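Local structure of 2-pyrone-4,6-dicarboxylic acid hydrolase, putative (Pseudomonas putida, 2FFI) at residues P171-G176 with L212-Q217. The protein probably hydrolyses the lactone ring of 2-pyrone-4,6-dicarboxylate, as a TIM-barrel member of the amidohydrolase family. Residues are numbered along the deposited sequence; the frame is centred on the assembly and turned at random.
Sequences PDARRG and LAFARQ
Phe214 reaches from helix 208-225 into the bend of segment 171-176, a worked example of how one aromatic ring can fill the contact between an irregular loop and a helix. Apolar contact does most of the work. The backbone of Ala173 lies over one face of the ring, its CA 4.1 Å from the ring centroid and 26° off the normal, a CH-pi contact displaced toward the rim. Its CB meets Phe214 CB at 4.0 Å, and the CA atoms of these two residues are the nearest pair across the two segments. Pro171 comes in at a slant, with CG 3.4 Å from Phe214 CE1. With CG of Phe214 anti to the backbone N (chi1 175°), the ring is carried out from the helix toward the loop, one face under Ala173 CA and CE1 beside Pro171.

A backbone carbonyl meets the rim: Gly176 O sits at the ring edge, near its plane, 3.2 Å from Phe214 CE2. Asp172 O lies over the same face as Ala173 CA. The loop has its own ties: Asp172 OD1 forms a salt bridge with Arg174 NH1 at 2.9 Å, and Gln179 hydrogen-bonds through its side chain to Asp172 N and Gly176 O. The Phe214 side chain also touches Gln179. Replacing Phe214 by alanine would remove the ring, and is likely to leave a gap beside Pro171 and Ala173 CA without the face it packs on.

The arrangement belongs to the beta/alpha architecture of the TIM barrel: the loop after strand 163-165 packs on helix 208-225, which follows the next strand, 194-199, so the contact joins elements that follow two neighbouring parallel strands of the barrel.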
ATOM      1  N   PRO A 171       3.438   3.987 -12.593  1.00 22.27           N
ATOM      2  CA  PRO A 171       3.535   4.461 -13.970  1.00 23.83           C
ATOM      3  C   PRO A 171       5.015   4.520 -14.334  1.00 25.46           C
ATOM      4  O   PRO A 171       5.871   4.114 -13.538  1.00 24.94           O
ATOM      5  CB  PRO A 171       2.894   5.847 -13.892  1.00 23.51           C
ATOM      6  CG  PRO A 171       3.398   6.335 -12.572  1.00 22.73           C
ATOM      7  CD  PRO A 171       3.223   5.115 -11.671  1.00 23.10           C
ATOM      8  N   ASP A 172       5.306   5.041 -15.521  1.00 27.45           N
ATOM      9  CA  ASP A 172       6.676   5.170 -16.026  1.00 30.42           C
ATOM     10  C   ASP A 172       7.156   6.618 -15.868  1.00 31.46           C
ATOM     11  O   ASP A 172       6.733   7.489 -16.627  1.00 31.89           O
ATOM     12  CB  ASP A 172       6.703   4.802 -17.514  1.00 32.02           C
ATOM     13  CG  ASP A 172       7.774   3.778 -17.857  1.00 34.41           C
ATOM     14  OD1 ASP A 172       8.973   4.038 -17.591  1.00 34.12           O
ATOM     15  OD2 ASP A 172       7.408   2.710 -18.408  1.00 35.47           O
ATOM     16  N   ALA A 173       8.043   6.874 -14.909  1.00 31.97           N
ATOM     17  CA  ALA A 173       8.560   8.228 -14.672  1.00 32.53           C
ATOM     18  C   ALA A 173       9.079   8.907 -15.939  1.00 33.57           C
ATOM     19  O   ALA A 173       8.988  10.130 -16.080  1.00 33.82           O
ATOM     20  CB  ALA A 173       9.662   8.194 -13.629  1.00 32.89           C
ATOM     21  N   ARG A 174       9.637   8.124 -16.853  1.00 33.46           N
ATOM     22  CA  ARG A 174      10.147   8.688 -18.094  1.00 34.12           C
ATOM     23  C   ARG A 174       9.146   8.450 -19.221  1.00 34.97           C
ATOM     24  O   ARG A 174       9.463   7.788 -20.207  1.00 35.90           O
ATOM     25  CB  ARG A 174      11.502   8.057 -18.436  1.00 34.02           C
ATOM     26  CG  ARG A 174      11.629   6.561 -18.134  1.00 31.17           C
ATOM     27  CD  ARG A 174      12.938   6.062 -18.713  1.00 29.94           C
ATOM     28  NE  ARG A 174      13.392   4.777 -18.197  1.00 28.10           N
ATOM     29  CZ  ARG A 174      12.712   3.640 -18.276  1.00 28.21           C
ATOM     30  NH1 ARG A 174      11.519   3.608 -18.852  1.00 27.04           N
ATOM     31  NH2 ARG A 174      13.240   2.523 -17.786  1.00 28.22           N
ATOM     32  N   ARG A 175       7.939   8.994 -19.071  1.00 35.17           N
ATOM     33  CA  ARG A 175       6.886   8.811 -20.069  1.00 35.19           C
ATOM     34  C   ARG A 175       5.830   9.910 -20.053  1.00 34.04           C
ATOM     35  O   ARG A 175       5.076  10.074 -21.013  1.00 33.00           O
ATOM     36  CB  ARG A 175       6.210   7.457 -19.860  1.00 37.31           C
ATOM     37  CG  ARG A 175       6.773   6.330 -20.710  1.00 40.85           C
ATOM     38  CD  ARG A 175       6.392   6.543 -22.170  1.00 44.87           C
ATOM     39  NE  ARG A 175       4.939   6.528 -22.358  1.00 47.32           N
ATOM     40  CZ  ARG A 175       4.266   7.389 -23.117  1.00 48.48           C
ATOM     41  NH1 ARG A 175       4.912   8.347 -23.769  1.00 49.02           N
ATOM     42  NH2 ARG A 175       2.945   7.291 -23.225  1.00 49.23           N
ATOM     43  N   GLY A 176       5.773  10.658 -18.956  1.00 33.83           N
ATOM     44  CA  GLY A 176       4.803  11.735 -18.862  1.00 32.79           C
ATOM     45  C   GLY A 176       3.500  11.343 -18.189  1.00 31.28           C
ATOM     46  O   GLY A 176       3.313  10.196 -17.789  1.00 30.53           O
ATOM     47  N   LEU A 212      11.608  11.594  -9.235  1.00 28.36           N
ATOM     48  CA  LEU A 212      11.285  12.668  -8.318  1.00 26.90           C
ATOM     49  C   LEU A 212      10.593  13.801  -9.057  1.00 25.83           C
ATOM     50  O   LEU A 212       9.669  14.410  -8.531  1.00 26.86           O
ATOM     51  CB  LEU A 212      12.570  13.143  -7.624  1.00 26.99           C
ATOM     52  CG  LEU A 212      12.504  13.977  -6.339  1.00 26.68           C
ATOM     53  CD1 LEU A 212      12.151  15.410  -6.696  1.00 28.33           C
ATOM     54  CD2 LEU A 212      11.506  13.386  -5.364  1.00 25.30           C
ATOM     55  N   ALA A 213      11.019  14.088 -10.281  1.00 24.24           N
ATOM     56  CA  ALA A 213      10.379  15.161 -11.041  1.00 23.04           C
ATOM     57  C   ALA A 213       8.964  14.733 -11.425  1.00 23.80           C
ATOM     58  O   ALA A 213       8.035  15.533 -11.408  1.00 24.19           O
ATOM     59  CB  ALA A 213      11.184  15.480 -12.298  1.00 21.96           C
ATOM     60  N   PHE A 214       8.807  13.458 -11.767  1.00 24.02           N
ATOM     61  CA  PHE A 214       7.516  12.925 -12.165  1.00 23.72           C
ATOM     62  C   PHE A 214       6.611  12.708 -10.962  1.00 22.40           C
ATOM     63  O   PHE A 214       5.410  12.859 -11.053  1.00 21.68           O
ATOM     64  CB  PHE A 214       7.703  11.623 -12.950  1.00 23.15           C
ATOM     65  CG  PHE A 214       6.418  10.949 -13.303  1.00 22.81           C
ATOM     66  CD1 PHE A 214       5.792  10.095 -12.400  1.00 23.69           C
ATOM     67  CD2 PHE A 214       5.808  11.192 -14.528  1.00 23.30           C
ATOM     68  CE1 PHE A 214       4.575   9.489 -12.715  1.00 24.22           C
ATOM     69  CE2 PHE A 214       4.591  10.593 -14.856  1.00 23.43           C
ATOM     70  CZ  PHE A 214       3.969   9.739 -13.947  1.00 23.45           C
ATOM     71  N   ALA A 215       7.199  12.337  -9.838  1.00 22.76           N
ATOM     72  CA  ALA A 215       6.424  12.136  -8.629  1.00 24.44           C
ATOM     73  C   ALA A 215       5.779  13.470  -8.261  1.00 24.89           C
ATOM     74  O   ALA A 215       4.664  13.521  -7.743  1.00 24.87           O
ATOM     75  CB  ALA A 215       7.325  11.656  -7.500  1.00 23.99           C
ATOM     76  N   ARG A 216       6.488  14.553  -8.553  1.00 26.94           N
ATOM     77  CA  ARG A 216       6.014  15.903  -8.265  1.00 28.95           C
ATOM     78  C   ARG A 216       4.810  16.268  -9.118  1.00 27.68           C
ATOM     79  O   ARG A 216       3.810  16.774  -8.623  1.00 27.11           O
ATOM     80  CB  ARG A 216       7.149  16.908  -8.506  1.00 32.21           C
ATOM     81  CG  ARG A 216       6.767  18.359  -8.279  1.00 36.08           C
ATOM     82  CD  ARG A 216       6.223  18.554  -6.876  1.00 41.01           C
ATOM     83  NE  ARG A 216       6.072  19.966  -6.536  1.00 44.44           N
ATOM     84  CZ  ARG A 216       7.086  20.819  -6.443  1.00 45.86           C
ATOM     85  NH1 ARG A 216       6.856  22.085  -6.125  1.00 46.94           N
ATOM     86  NH2 ARG A 216       8.329  20.404  -6.660  1.00 46.03           N
ATOM     87  N   GLN A 217       4.925  16.014 -10.411  1.00 27.75           N
ATOM     88  CA  GLN A 217       3.849  16.303 -11.345  1.00 27.53           C
ATOM     89  C   GLN A 217       2.652  15.397 -11.058  1.00 25.96           C
ATOM     90  O   GLN A 217       1.510  15.852 -11.005  1.00 25.21           O
ATOM     91  CB  GLN A 217       4.344  16.068 -12.775  1.00 29.71           C
ATOM     92  CG  GLN A 217       5.545  16.913 -13.163  1.00 31.47           C
ATOM     93  CD  GLN A 217       5.194  18.382 -13.317  1.00 33.22           C
ATOM     94  OE1 GLN A 217       6.073  19.227 -13.510  1.00 31.58           O
ATOM     95  NE2 GLN A 217       3.899  18.695 -13.239  1.00 34.59           N
TER